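Local coordinates for protein voltage-sensor containing phosphatase (Ciona intestinalis, PDB 3V0D) that probably removes phosphate from phosphoinositide lipids under the control of a voltage sensor, through a PTEN-like phosphatase domain followed by a C2 domain, at residues G145-A150 with L154-S159; M225-V228 with E233-L236; R76-T81 with N85-V90; L247-D250 with C255-C258; K279-P282 with C288-Y291. The protein carries 1 engineered substitution. All blocks are in the same frame, centred on the assembly; numbering follows the deposited sequence.

Contact 1 (G145-A150 with L154-S159); sequences GKFDTA and LEYFGS. With PO4 (phosphate ion), chain D.
Ala150 O takes the amide of Leu154 at 2.8 Å (Leu154 N to Ala150 O), nearly in line with the carbonyl bond and with an N-H...O angle of 168°. This i to i+4 bond belongs to the first turn of helix 150-161, for which Thr149 is the N-cap. The same oxygen is flanked by the leucine side chain: with chi1 at -76°, CG lies beside the Leu154 backbone N, and Leu154 CG ends 3.3 Å from Ala150 O.

The second touch is apolar. Phe147, in the loop ahead of the helix, points its ring tip at the root of Tyr156, with Phe147 CZ 3.3 Å from Tyr156 CB and 3.4 Å from Tyr156 CG. The side chains run at about a right angle, and the ring planes are inclined by 41° with centroids 5.2 Å apart, an oblique aromatic pair. The far end of Tyr156 is anchored elsewhere, its OH bonding to Val30 O.

Elsewhere in the loop, Lys146 NZ donates to O4 of a phosphate ion at 2.8 Å and forms a salt bridge with Asp144; His33 also holds the phosphate, which probably came from the crystallisation liquor. The chemistry is thus divided: backbone polarity is spent on starting the helix, aromatic carbon ties the loop back to it, and lysine charge meets anions.

Contact 2 (M225-V228 with E233-L236); sequences MQIV and EVLL
Met225 opens the pairing through its carbonyl, which the CA-H of Leu236 approaches at 3.5 Å (Leu236 CA to Met225 O), a supporting contact between antiparallel strands.

Gln226, in a non-hydrogen-bonded pair with Leu236, makes the polar side-chain link. Its NE2 donates to Glu233 OE2 at 2.8 Å, and the bond is practically straight at 179°. The acceptor lies in the amide plane and offers its anti lone pair, while amide and carboxylate planes stand 63° apart. Both chains are extended beyond CG and cross at about a right angle. Since Gln226 OE1 accepts from Arg273 NH1, both ends of the amide are engaged, which should fix its flip.

Ile227 carries the irregularity. Its N donates to Leu235 O at 2.8 Å, whereas its O receives two amides: Val234 N at 2.8 Å and, weakly, Leu235 N at 3.4 Å. Two residues thus face one, which defines a classic beta bulge. The isoleucine branches divide accordingly: Ile227 CG2 meets Val234 CG2 at 3.8 Å, and Ile227 CD1 lies beside Leu235 CD2 at 4.0 Å, the latter two chains pointing the same way.

Val228, past the bulge, pairs with Glu233 without backbone hydrogen bonds.

Strand 232-238 is an outermost strand of the four-stranded C2-domain sheet, and strand 223-229 lies between it and strand 269-276. Met225, Ile227 and Leu235 face the other sheet of the sandwich, where they touch Val207 and Val204 of strand 202-210 and Val260 of strand 255-260.

Contact 3 (R76-T81 with N85-V90); sequences RGYDET and NHVYRV
Glu80 is carried slantwise over Val87 by its torsions: chi1 of -63° sets CG beside the backbone N, and chi2 of 176° extends the chain beyond CG, leaving Glu80 CD 3.7 Å from Val87 CB. Val87 opens strand 87-92, and Glu80 belongs to the loop that leads into it from the parallel neighbouring strand 67-73, in the central sheet of the tensin-type phosphatase domain. Within this loop Asp79 OD1 accepts from Thr81 N, an Asx turn.

Tyr78 meets the valine as well, the two side chains coming from opposite directions. Val87 CG2 sits at the edge of the Tyr78 ring, near the ring plane, and Val87 CG1 is 3.7 Å from Tyr78 OH; that hydroxyl is hydrogen-bonded to His125, at the end of strand 121-125.

Water extends the polar end of Glu80. One molecule donates both to Glu80 OE1 and to Val87 O, each at 2.7 Å, bridging loop and strand. The other carboxylate oxygen meets the aliphatic part of an arginine, with Glu80 OE2 3.5 Å from Arg89 CG. Carboxylate and guanidinium planes are 79° apart and their charged atoms do not touch, so any attraction is probably long-range. The guanidinium instead places one face against the loop backbone, Gly77 CA lying 3.7 Å above its plane, and Arg89 NH2 bonds to Cys73 O.

At the turn, Asn85 N donates to Glu80 O at 3.0 Å. Beside it, the Thr81 and Asn85 side chains run the same way, and Thr81 OG1 donates to Asn85 OD1 at 2.7 Å, in the plane of the amide carbonyl.

Contact 4 (L247-D250 with C255-C258); sequences LQYD and CVTC
Val256 sits between Leu247 and Tyr249, and these three side chains, all on one face of the 245-250/255-260 hairpin, carry the apolar part of the contact. Leu247 slants across the valine, its CD1 reaching Val256 CB at 3.9 Å. Its CG is anti to the backbone N (chi1 174°), which lets the end of the leucine lean over the strand opposite. From the other end Tyr249 also comes in obliquely: Tyr249 CD1 lies 3.8 Å from Val256 CG1. The tyrosine ring additionally passes a backbone oxygen, with Tyr249 CD1 3.5 Å from Cys255 O. Gln248, Asp250, Cys255 and Thr257 alternate onto the reverse face, as regular pairing demands.

The geometric evidence for that regularity is in the backbone. Gln248 and Thr257 form a hydrogen-bonded pair, Gln248 N to Thr257 O measuring 2.7 Å and Thr257 N to Gln248 O 2.9 Å. Asp250 and Cys255 form the next. Here Asp250 N lies 2.9 Å from Cys255 O. In return, Cys255 N lies 3.1 Å from Asp250 O. Between them Tyr249 and Val256 are a non-hydrogen-bonded pair, so the register is uninterrupted, and the short strand axes run 161° apart, antiparallel with a modest twist.

Strand 245-250 is an outermost strand of the five-stranded C2-domain sheet, while strand 255-260 is joined to strand 202-210 on its other side. There Val256 packs on Ile209; Leu247 reaches Phe239 in a loop, and Tyr249 rests on Ile212 and Asn219.

Contact 5 (K279-P282 with C288-Y291); sequences KSLP and CPFY
The long connection between the antiparallel neighbours 269-276 and 290-295 of the C2 domain folds back on itself here, bringing Leu281 and Pro282 onto Pro289, just before strand 290-295 begins. Leu281 provides the apolar half. Its CD2 lies 3.7 Å from Pro289 CB, and Leu281 CG is 3.8 Å from Pro289 CG, so one branch and its branching carbon rest on the CB-CG side of the pyrrolidine ring. The two side chains meet at about a right angle. With chi1 at -175°, Leu281 holds CG anti to its own nitrogen, and both chains leave their backbones toward one another.

Pro282 contributes backbone instead of side chain. Its ring turns away, but Pro282 O lies 3.4 Å from Pro289 CA, a CA-H...O contact with an angle of 139° at the hydrogen. Pro289 N has no hydrogen to donate, and the carbonyl meets the CA-H instead. The same oxygen is 3.7 Å from Pro289 CB.

Pro289 O is in turn hydrogen-bonded to Asn313, and Leu281 also packs on Tyr323. Just beyond the proline, Phe290 stacks on Phe274, and Tyr291 OH bonds to His95 O in the phosphatase-domain part of the chain. Apolar packing of Leu281 on Pro289 and one CA-H...O contact from Pro282 O thus join the two ends of the connection, at the entrance to an outermost strand of a C2-type beta sandwich.

Along the chain the contacts follow in series: contact 3, contact 1, contact 2, contact 4, contact 5. The first two fall in the phosphatase range, their centres 27 Å apart, one at a strand of the central sheet and the other at helix 150-161. The remaining three fall in the C2 range, with centres 17 to 19 Å apart. Contacts 2 and 5 reach the same four-stranded sheet, at its two outermost strands, whereas contact 4 lies at an edge of the five-stranded sheet packed against it. Contacts 3 and 4 are farthest apart, 47 Å between centres. No two contacts touch; each joins pieces of chain only a few residues apart, within one domain of this two-domain enzyme.

Contact 1 (G145-A150 with L154-S159)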
# COMPACT_ATOMS: atom_id res chain seq x y z
N GLY A 145 13.02 -12.38 -10.38
CA GLY A 145 14.27 -12.91 -9.84
C GLY A 145 15.43 -11.94 -9.76
O GLY A 145 16.50 -12.34 -9.39
N LYS A 146 15.20 -10.67 -10.08
CA LYS A 146 16.26 -9.67 -10.01
C LYS A 146 16.73 -9.43 -8.58
O LYS A 146 17.91 -9.09 -8.35
CB LYS A 146 15.82 -8.37 -10.70
CG LYS A 146 15.93 -8.55 -12.24
CD LYS A 146 15.32 -7.49 -13.09
CE LYS A 146 15.67 -7.73 -14.57
NZ LYS A 146 15.31 -9.07 -15.09
N PHE A 147 15.80 -9.60 -7.65
CA PHE A 147 16.09 -9.51 -6.22
C PHE A 147 15.43 -10.68 -5.54
O PHE A 147 14.45 -11.22 -6.05
CB PHE A 147 15.53 -8.22 -5.62
CG PHE A 147 16.06 -7.01 -6.32
CD1 PHE A 147 15.35 -6.43 -7.34
CD2 PHE A 147 17.33 -6.51 -6.03
CE1 PHE A 147 15.86 -5.35 -8.02
CE2 PHE A 147 17.83 -5.43 -6.72
CZ PHE A 147 17.10 -4.86 -7.72
N ASP A 148 15.97 -11.03 -4.38
CA ASP A 148 15.50 -12.12 -3.54
C ASP A 148 14.71 -11.63 -2.33
O ASP A 148 14.01 -12.42 -1.68
CB ASP A 148 16.72 -12.90 -2.95
CG ASP A 148 17.57 -13.61 -3.99
OD1 ASP A 148 18.80 -13.73 -3.76
OD2 ASP A 148 17.03 -14.11 -5.00
N THR A 149 14.87 -10.35 -1.98
CA THR A 149 14.22 -9.77 -0.79
C THR A 149 13.40 -8.55 -1.17
O THR A 149 13.78 -7.77 -2.06
CB THR A 149 15.23 -9.38 0.31
OG1 THR A 149 16.01 -8.23 -0.09
CG2 THR A 149 16.14 -10.56 0.66
N ALA A 150 12.27 -8.38 -0.49
CA ALA A 150 11.44 -7.19 -0.68
C ALA A 150 12.24 -5.93 -0.43
O ALA A 150 12.10 -4.96 -1.17
CB ALA A 150 10.21 -7.25 0.21
N LEU A 154 12.42 -3.00 -3.18
CA LEU A 154 11.86 -1.69 -2.83
C LEU A 154 12.92 -0.61 -2.94
O LEU A 154 12.67 0.46 -3.48
CB LEU A 154 11.31 -1.73 -1.41
CG LEU A 154 9.97 -2.45 -1.30
CD1 LEU A 154 9.73 -2.91 0.12
CD2 LEU A 154 8.86 -1.52 -1.77
N GLU A 155 14.12 -0.86 -2.42
CA GLU A 155 15.17 0.13 -2.47
C GLU A 155 15.60 0.37 -3.90
O GLU A 155 15.90 1.51 -4.25
CB GLU A 155 16.34 -0.30 -1.62
CG GLU A 155 16.04 -0.15 -0.15
CD GLU A 155 17.22 -0.25 0.76
OE1 GLU A 155 16.98 -0.18 1.98
OE2 GLU A 155 18.36 -0.38 0.29
N TYR A 156 15.61 -0.66 -4.74
CA TYR A 156 15.95 -0.48 -6.15
C TYR A 156 14.90 0.41 -6.84
O TYR A 156 15.24 1.38 -7.55
CB TYR A 156 16.10 -1.82 -6.86
CG TYR A 156 16.43 -1.63 -8.31
CD1 TYR A 156 17.72 -1.27 -8.71
CD2 TYR A 156 15.47 -1.84 -9.31
CE1 TYR A 156 18.03 -1.07 -10.04
CE2 TYR A 156 15.79 -1.66 -10.64
CZ TYR A 156 17.06 -1.26 -11.01
OH TYR A 156 17.39 -1.07 -12.33
N PHE A 157 13.62 0.11 -6.62
CA PHE A 157 12.58 0.97 -7.17
C PHE A 157 12.78 2.41 -6.70
O PHE A 157 12.73 3.35 -7.50
CB PHE A 157 11.18 0.47 -6.75
CG PHE A 157 10.10 1.41 -7.17
CD1 PHE A 157 9.65 1.46 -8.49
CD2 PHE A 157 9.55 2.31 -6.26
CE1 PHE A 157 8.68 2.38 -8.88
CE2 PHE A 157 8.57 3.23 -6.65
CZ PHE A 157 8.14 3.26 -7.96
N GLY A 158 13.01 2.57 -5.40
CA GLY A 158 13.20 3.91 -4.87
C GLY A 158 14.40 4.60 -5.51
O GLY A 158 14.32 5.78 -5.84
N SER A 159 15.49 3.87 -5.72
CA SER A 159 16.71 4.44 -6.31
C SER A 159 16.50 4.88 -7.74
O SER A 159 17.18 5.79 -8.22
CB SER A 159 17.87 3.44 -6.23
OG SER A 159 17.84 2.42 -7.23
P PO4 D . 15.46 -8.23 -18.88
O1 PO4 D . 14.37 -9.27 -19.05
O2 PO4 D . 16.27 -8.26 -20.16
O3 PO4 D . 14.76 -6.89 -18.72
O4 PO4 D . 16.30 -8.57 -17.69

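Contact 2 (M225-V228 with E233-L236)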
# COMPACT_ATOMS: atom_id res chain seq x y z
N MET A 225 -12.09 3.37 16.20
CA MET A 225 -11.42 2.41 15.31
C MET A 225 -12.46 1.83 14.37
O MET A 225 -13.49 1.34 14.81
CB MET A 225 -10.77 1.30 16.13
CG MET A 225 -9.99 0.31 15.28
SD MET A 225 -9.30 -1.05 16.22
CE MET A 225 -10.78 -2.00 16.55
N GLN A 226 -12.16 1.89 13.08
CA GLN A 226 -13.02 1.33 12.04
C GLN A 226 -12.30 0.17 11.38
O GLN A 226 -11.13 0.29 10.99
CB GLN A 226 -13.30 2.41 11.00
CG GLN A 226 -14.28 1.98 9.93
CD GLN A 226 -14.34 2.99 8.81
OE1 GLN A 226 -13.32 3.36 8.23
NE2 GLN A 226 -15.56 3.43 8.47
N ILE A 227 -13.01 -0.94 11.23
CA ILE A 227 -12.49 -2.10 10.50
C ILE A 227 -13.22 -2.17 9.16
O ILE A 227 -14.46 -2.14 9.13
CB ILE A 227 -12.67 -3.42 11.29
CG1 ILE A 227 -12.05 -3.30 12.69
CG2 ILE A 227 -12.11 -4.60 10.48
CD1 ILE A 227 -12.13 -4.56 13.54
N VAL A 228 -12.44 -2.26 8.09
CA VAL A 228 -12.95 -2.28 6.72
C VAL A 228 -12.52 -3.59 6.05
O VAL A 228 -11.35 -4.00 6.14
CB VAL A 228 -12.40 -1.06 5.94
CG1 VAL A 228 -12.71 -1.15 4.44
CG2 VAL A 228 -12.91 0.24 6.53
N GLU A 233 -17.24 -0.84 5.65
CA GLU A 233 -17.11 -0.89 7.09
C GLU A 233 -17.78 -2.14 7.63
O GLU A 233 -18.96 -2.40 7.32
CB GLU A 233 -17.74 0.33 7.73
CG GLU A 233 -17.74 0.28 9.25
CD GLU A 233 -18.41 1.47 9.85
OE1 GLU A 233 -19.56 1.31 10.29
OE2 GLU A 233 -17.84 2.56 9.89
N VAL A 234 -17.05 -2.92 8.43
CA VAL A 234 -17.62 -4.08 9.09
C VAL A 234 -17.69 -3.92 10.61
O VAL A 234 -18.42 -4.67 11.25
CB VAL A 234 -16.98 -5.43 8.67
CG1 VAL A 234 -17.13 -5.64 7.16
CG2 VAL A 234 -15.53 -5.49 9.08
N LEU A 235 -16.97 -2.95 11.20
CA LEU A 235 -17.10 -2.66 12.63
C LEU A 235 -16.63 -1.24 12.89
O LEU A 235 -15.65 -0.77 12.26
CB LEU A 235 -16.26 -3.62 13.49
CG LEU A 235 -16.54 -3.61 14.99
CD1 LEU A 235 -17.95 -4.12 15.29
CD2 LEU A 235 -15.52 -4.40 15.75
N LEU A 236 -17.31 -0.57 13.81
CA LEU A 236 -16.87 0.72 14.32
C LEU A 236 -16.90 0.65 15.84
O LEU A 236 -17.92 0.24 16.44
CB LEU A 236 -17.79 1.83 13.82
CG LEU A 236 -17.40 3.25 14.25
CD1 LEU A 236 -16.00 3.66 13.78
CD2 LEU A 236 -18.46 4.23 13.75

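Contact 3 (R76-T81 with N85-V90)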
# COMPACT_ATOMS: atom_id res chain seq x y z
N ARG A 76 -9.72 6.57 -11.10
CA ARG A 76 -9.82 7.13 -12.45
C ARG A 76 -9.31 6.14 -13.47
O ARG A 76 -8.19 5.63 -13.33
CB ARG A 76 -8.98 8.42 -12.61
CG ARG A 76 -9.50 9.69 -11.97
CD ARG A 76 -8.67 10.88 -12.45
NE ARG A 76 -7.28 10.85 -12.00
CZ ARG A 76 -6.33 11.70 -12.38
NH1 ARG A 76 -6.61 12.67 -13.26
NH2 ARG A 76 -5.10 11.60 -11.89
N GLY A 77 -10.14 5.89 -14.50
CA GLY A 77 -9.68 5.27 -15.74
C GLY A 77 -9.57 6.32 -16.83
O GLY A 77 -9.44 7.51 -16.58
N TYR A 78 -9.61 5.85 -18.07
CA TYR A 78 -9.42 6.67 -19.26
C TYR A 78 -9.81 5.82 -20.47
O TYR A 78 -10.14 4.64 -20.31
CB TYR A 78 -7.98 7.21 -19.41
CG TYR A 78 -6.88 6.22 -19.13
CD1 TYR A 78 -6.47 5.27 -20.08
CD2 TYR A 78 -6.21 6.25 -17.92
CE1 TYR A 78 -5.45 4.36 -19.80
CE2 TYR A 78 -5.20 5.36 -17.65
CZ TYR A 78 -4.81 4.42 -18.58
OH TYR A 78 -3.79 3.54 -18.33
N ASP A 79 -9.78 6.43 -21.65
CA ASP A 79 -10.05 5.73 -22.91
C ASP A 79 -8.89 4.79 -23.23
O ASP A 79 -7.84 5.20 -23.75
CB ASP A 79 -10.24 6.76 -24.02
CG ASP A 79 -10.42 6.13 -25.38
OD1 ASP A 79 -10.54 4.89 -25.46
OD2 ASP A 79 -10.44 6.88 -26.37
N GLU A 80 -9.08 3.51 -22.92
CA GLU A 80 -8.01 2.52 -23.08
C GLU A 80 -7.75 2.17 -24.53
O GLU A 80 -6.73 1.56 -24.85
CB GLU A 80 -8.32 1.28 -22.25
CG GLU A 80 -8.38 1.61 -20.77
CD GLU A 80 -8.79 0.46 -19.88
OE1 GLU A 80 -9.10 -0.63 -20.40
OE2 GLU A 80 -8.82 0.65 -18.65
N THR A 81 -8.68 2.55 -25.41
CA THR A 81 -8.44 2.36 -26.84
C THR A 81 -7.31 3.24 -27.36
O THR A 81 -6.69 2.90 -28.37
CB THR A 81 -9.76 2.44 -27.62
OG1 THR A 81 -10.67 1.46 -27.05
CG2 THR A 81 -9.56 2.16 -29.11
N ASN A 85 -6.14 -0.91 -26.48
CA ASN A 85 -6.82 -1.87 -25.62
C ASN A 85 -5.85 -2.77 -24.87
O ASN A 85 -6.20 -3.88 -24.48
CB ASN A 85 -7.84 -2.70 -26.39
CG ASN A 85 -8.74 -1.82 -27.21
OD1 ASN A 85 -9.38 -0.90 -26.67
ND2 ASN A 85 -8.78 -2.05 -28.52
N HIS A 86 -4.63 -2.29 -24.64
CA HIS A 86 -3.62 -3.07 -23.90
C HIS A 86 -3.44 -2.54 -22.48
O HIS A 86 -2.32 -2.35 -22.02
CB HIS A 86 -2.28 -3.00 -24.65
CG HIS A 86 -2.34 -3.52 -26.05
ND1 HIS A 86 -2.92 -4.73 -26.36
CD2 HIS A 86 -1.93 -2.98 -27.22
CE1 HIS A 86 -2.85 -4.92 -27.67
NE2 HIS A 86 -2.23 -3.88 -28.21
N VAL A 87 -4.54 -2.30 -21.80
CA VAL A 87 -4.54 -1.75 -20.44
C VAL A 87 -5.19 -2.75 -19.51
O VAL A 87 -6.22 -3.33 -19.83
CB VAL A 87 -5.27 -0.40 -20.38
CG1 VAL A 87 -5.17 0.22 -18.97
CG2 VAL A 87 -4.74 0.56 -21.43
N TYR A 88 -4.58 -2.92 -18.34
CA TYR A 88 -5.08 -3.77 -17.27
C TYR A 88 -5.25 -2.90 -16.03
O TYR A 88 -4.31 -2.21 -15.63
CB TYR A 88 -4.07 -4.89 -17.05
CG TYR A 88 -4.41 -5.91 -15.99
CD1 TYR A 88 -4.82 -7.19 -16.36
CD2 TYR A 88 -4.25 -5.65 -14.63
CE1 TYR A 88 -5.08 -8.16 -15.40
CE2 TYR A 88 -4.51 -6.62 -13.67
CZ TYR A 88 -4.92 -7.86 -14.06
OH TYR A 88 -5.20 -8.82 -13.14
N ARG A 89 -6.41 -2.93 -15.41
CA ARG A 89 -6.66 -2.11 -14.22
C ARG A 89 -6.54 -2.91 -12.94
O ARG A 89 -7.06 -4.02 -12.82
CB ARG A 89 -8.08 -1.48 -14.28
CG ARG A 89 -8.23 -0.29 -15.28
CD ARG A 89 -9.47 0.54 -15.10
NE ARG A 89 -9.43 1.36 -13.87
CZ ARG A 89 -10.40 2.22 -13.50
NH1 ARG A 89 -11.49 2.37 -14.25
NH2 ARG A 89 -10.32 2.93 -12.37
N VAL A 90 -5.84 -2.33 -11.96
CA VAL A 90 -5.78 -2.85 -10.60
C VAL A 90 -6.38 -1.75 -9.72
O VAL A 90 -5.86 -0.63 -9.70
CB VAL A 90 -4.32 -3.18 -10.15
CG1 VAL A 90 -4.35 -3.93 -8.83
CG2 VAL A 90 -3.56 -3.98 -11.20
O HOH W 1 -7.83 -2.13 -22.51
O HOH W 2 -8.85 -3.08 -19.21

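Contact 4 (L247-D250 with C255-C258)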
# COMPACT_ATOMS: atom_id res chain seq x y z
N LEU A 247 -12.96 0.47 27.02
CA LEU A 247 -11.64 1.07 27.13
C LEU A 247 -11.08 1.04 28.54
O LEU A 247 -11.80 1.35 29.49
CB LEU A 247 -11.77 2.53 26.72
CG LEU A 247 -10.55 3.45 26.87
CD1 LEU A 247 -9.45 3.01 25.94
CD2 LEU A 247 -10.92 4.90 26.63
N GLN A 248 -9.79 0.72 28.64
CA GLN A 248 -9.03 0.87 29.89
C GLN A 248 -7.76 1.68 29.59
O GLN A 248 -7.04 1.41 28.63
CB GLN A 248 -8.68 -0.50 30.51
CG GLN A 248 -7.84 -0.41 31.78
CD GLN A 248 -7.43 -1.77 32.39
OE1 GLN A 248 -7.65 -2.84 31.81
NE2 GLN A 248 -6.81 -1.72 33.57
N TYR A 249 -7.50 2.70 30.39
CA TYR A 249 -6.30 3.51 30.27
C TYR A 249 -5.42 3.25 31.49
O TYR A 249 -5.92 3.25 32.63
CB TYR A 249 -6.69 5.00 30.21
CG TYR A 249 -5.55 5.96 30.38
CD1 TYR A 249 -4.44 5.94 29.54
CD2 TYR A 249 -5.59 6.92 31.38
CE1 TYR A 249 -3.38 6.83 29.71
CE2 TYR A 249 -4.55 7.82 31.55
CZ TYR A 249 -3.45 7.78 30.72
OH TYR A 249 -2.43 8.69 30.90
N ASP A 250 -4.13 3.06 31.24
CA ASP A 250 -3.13 2.87 32.29
C ASP A 250 -2.06 3.97 32.18
O ASP A 250 -1.17 3.87 31.34
CB ASP A 250 -2.50 1.49 32.13
CG ASP A 250 -1.65 1.08 33.31
OD1 ASP A 250 -1.43 1.91 34.23
OD2 ASP A 250 -1.20 -0.09 33.32
N CYS A 255 -0.43 3.46 28.34
CA CYS A 255 -1.06 2.60 27.33
C CYS A 255 -2.57 2.56 27.50
O CYS A 255 -3.13 2.80 28.58
CB CYS A 255 -0.49 1.20 27.26
SG CYS A 255 -0.88 0.29 28.71
N VAL A 256 -3.23 2.29 26.38
CA VAL A 256 -4.66 1.98 26.42
C VAL A 256 -4.86 0.58 25.88
O VAL A 256 -4.17 0.13 24.95
CB VAL A 256 -5.56 2.99 25.66
CG1 VAL A 256 -5.60 4.34 26.34
CG2 VAL A 256 -5.12 3.11 24.27
N THR A 257 -5.80 -0.11 26.52
CA THR A 257 -6.24 -1.41 26.12
C THR A 257 -7.76 -1.34 25.93
O THR A 257 -8.46 -0.83 26.80
CB THR A 257 -5.80 -2.43 27.19
OG1 THR A 257 -4.42 -2.21 27.52
CG2 THR A 257 -5.96 -3.80 26.67
N CYS A 258 -8.27 -1.87 24.84
CA CYS A 258 -9.67 -1.80 24.55
C CYS A 258 -10.18 -3.15 24.11
O CYS A 258 -9.68 -3.70 23.13
CB CYS A 258 -9.87 -0.70 23.52
SG CYS A 258 -11.48 -0.10 23.44
O HOH W 3 -4.35 -0.37 29.64

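Contact 5 (K279-P282 with C288-Y291)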
# COMPACT_ATOMS: atom_id res chain seq x y z
N LYS A 279 -8.53 18.00 18.02
CA LYS A 279 -8.02 19.02 17.08
C LYS A 279 -6.49 19.19 17.12
O LYS A 279 -5.93 20.02 16.40
CB LYS A 279 -8.74 20.36 17.31
CG LYS A 279 -10.24 20.29 17.09
CD LYS A 279 -10.61 19.77 15.69
CE LYS A 279 -11.97 20.33 15.22
NZ LYS A 279 -13.14 19.80 15.98
N SER A 280 -5.81 18.40 17.96
CA SER A 280 -4.35 18.43 18.10
C SER A 280 -3.71 17.17 17.55
O SER A 280 -2.52 16.96 17.71
CB SER A 280 -3.96 18.57 19.58
OG SER A 280 -4.28 19.85 20.08
N LEU A 281 -4.49 16.30 16.92
CA LEU A 281 -3.91 15.11 16.33
C LEU A 281 -4.10 15.22 14.80
O LEU A 281 -5.21 15.04 14.31
CB LEU A 281 -4.55 13.87 16.94
CG LEU A 281 -3.94 12.54 16.48
CD1 LEU A 281 -2.44 12.48 16.78
CD2 LEU A 281 -4.65 11.38 17.13
N PRO A 282 -3.03 15.52 14.05
CA PRO A 282 -3.22 15.73 12.61
C PRO A 282 -3.69 14.45 11.89
O PRO A 282 -3.40 13.33 12.29
CB PRO A 282 -1.82 16.13 12.12
CG PRO A 282 -1.16 16.72 13.36
CD PRO A 282 -1.66 15.85 14.48
N CYS A 288 -7.27 10.24 8.17
CA CYS A 288 -7.25 9.88 9.59
C CYS A 288 -5.85 9.99 10.16
O CYS A 288 -4.87 10.03 9.41
CB CYS A 288 -7.85 8.48 9.83
SG CYS A 288 -6.88 7.12 9.14
N PRO A 289 -5.73 10.03 11.50
CA PRO A 289 -4.39 10.06 12.10
C PRO A 289 -3.53 8.86 11.76
O PRO A 289 -2.38 9.06 11.40
CB PRO A 289 -4.68 10.17 13.60
CG PRO A 289 -5.99 10.95 13.64
CD PRO A 289 -6.78 10.37 12.49
N PHE A 290 -4.03 7.62 11.86
CA PHE A 290 -3.18 6.47 11.54
C PHE A 290 -4.03 5.27 11.18
O PHE A 290 -5.18 5.16 11.62
CB PHE A 290 -2.18 6.15 12.68
CG PHE A 290 -2.78 5.93 14.05
CD1 PHE A 290 -3.04 4.65 14.51
CD2 PHE A 290 -3.00 7.00 14.92
CE1 PHE A 290 -3.56 4.42 15.80
CE2 PHE A 290 -3.54 6.80 16.17
CZ PHE A 290 -3.80 5.52 16.62
N TYR A 291 -3.47 4.40 10.35
CA TYR A 291 -4.22 3.25 9.81
C TYR A 291 -3.23 2.19 9.38
O TYR A 291 -2.02 2.46 9.30
CB TYR A 291 -5.15 3.67 8.66
CG TYR A 291 -4.45 4.18 7.40
CD1 TYR A 291 -4.39 3.38 6.24
CD2 TYR A 291 -3.82 5.44 7.36
CE1 TYR A 291 -3.76 3.82 5.11
CE2 TYR A 291 -3.18 5.88 6.22
CZ TYR A 291 -3.13 5.05 5.09
OH TYR A 291 -2.47 5.54 3.99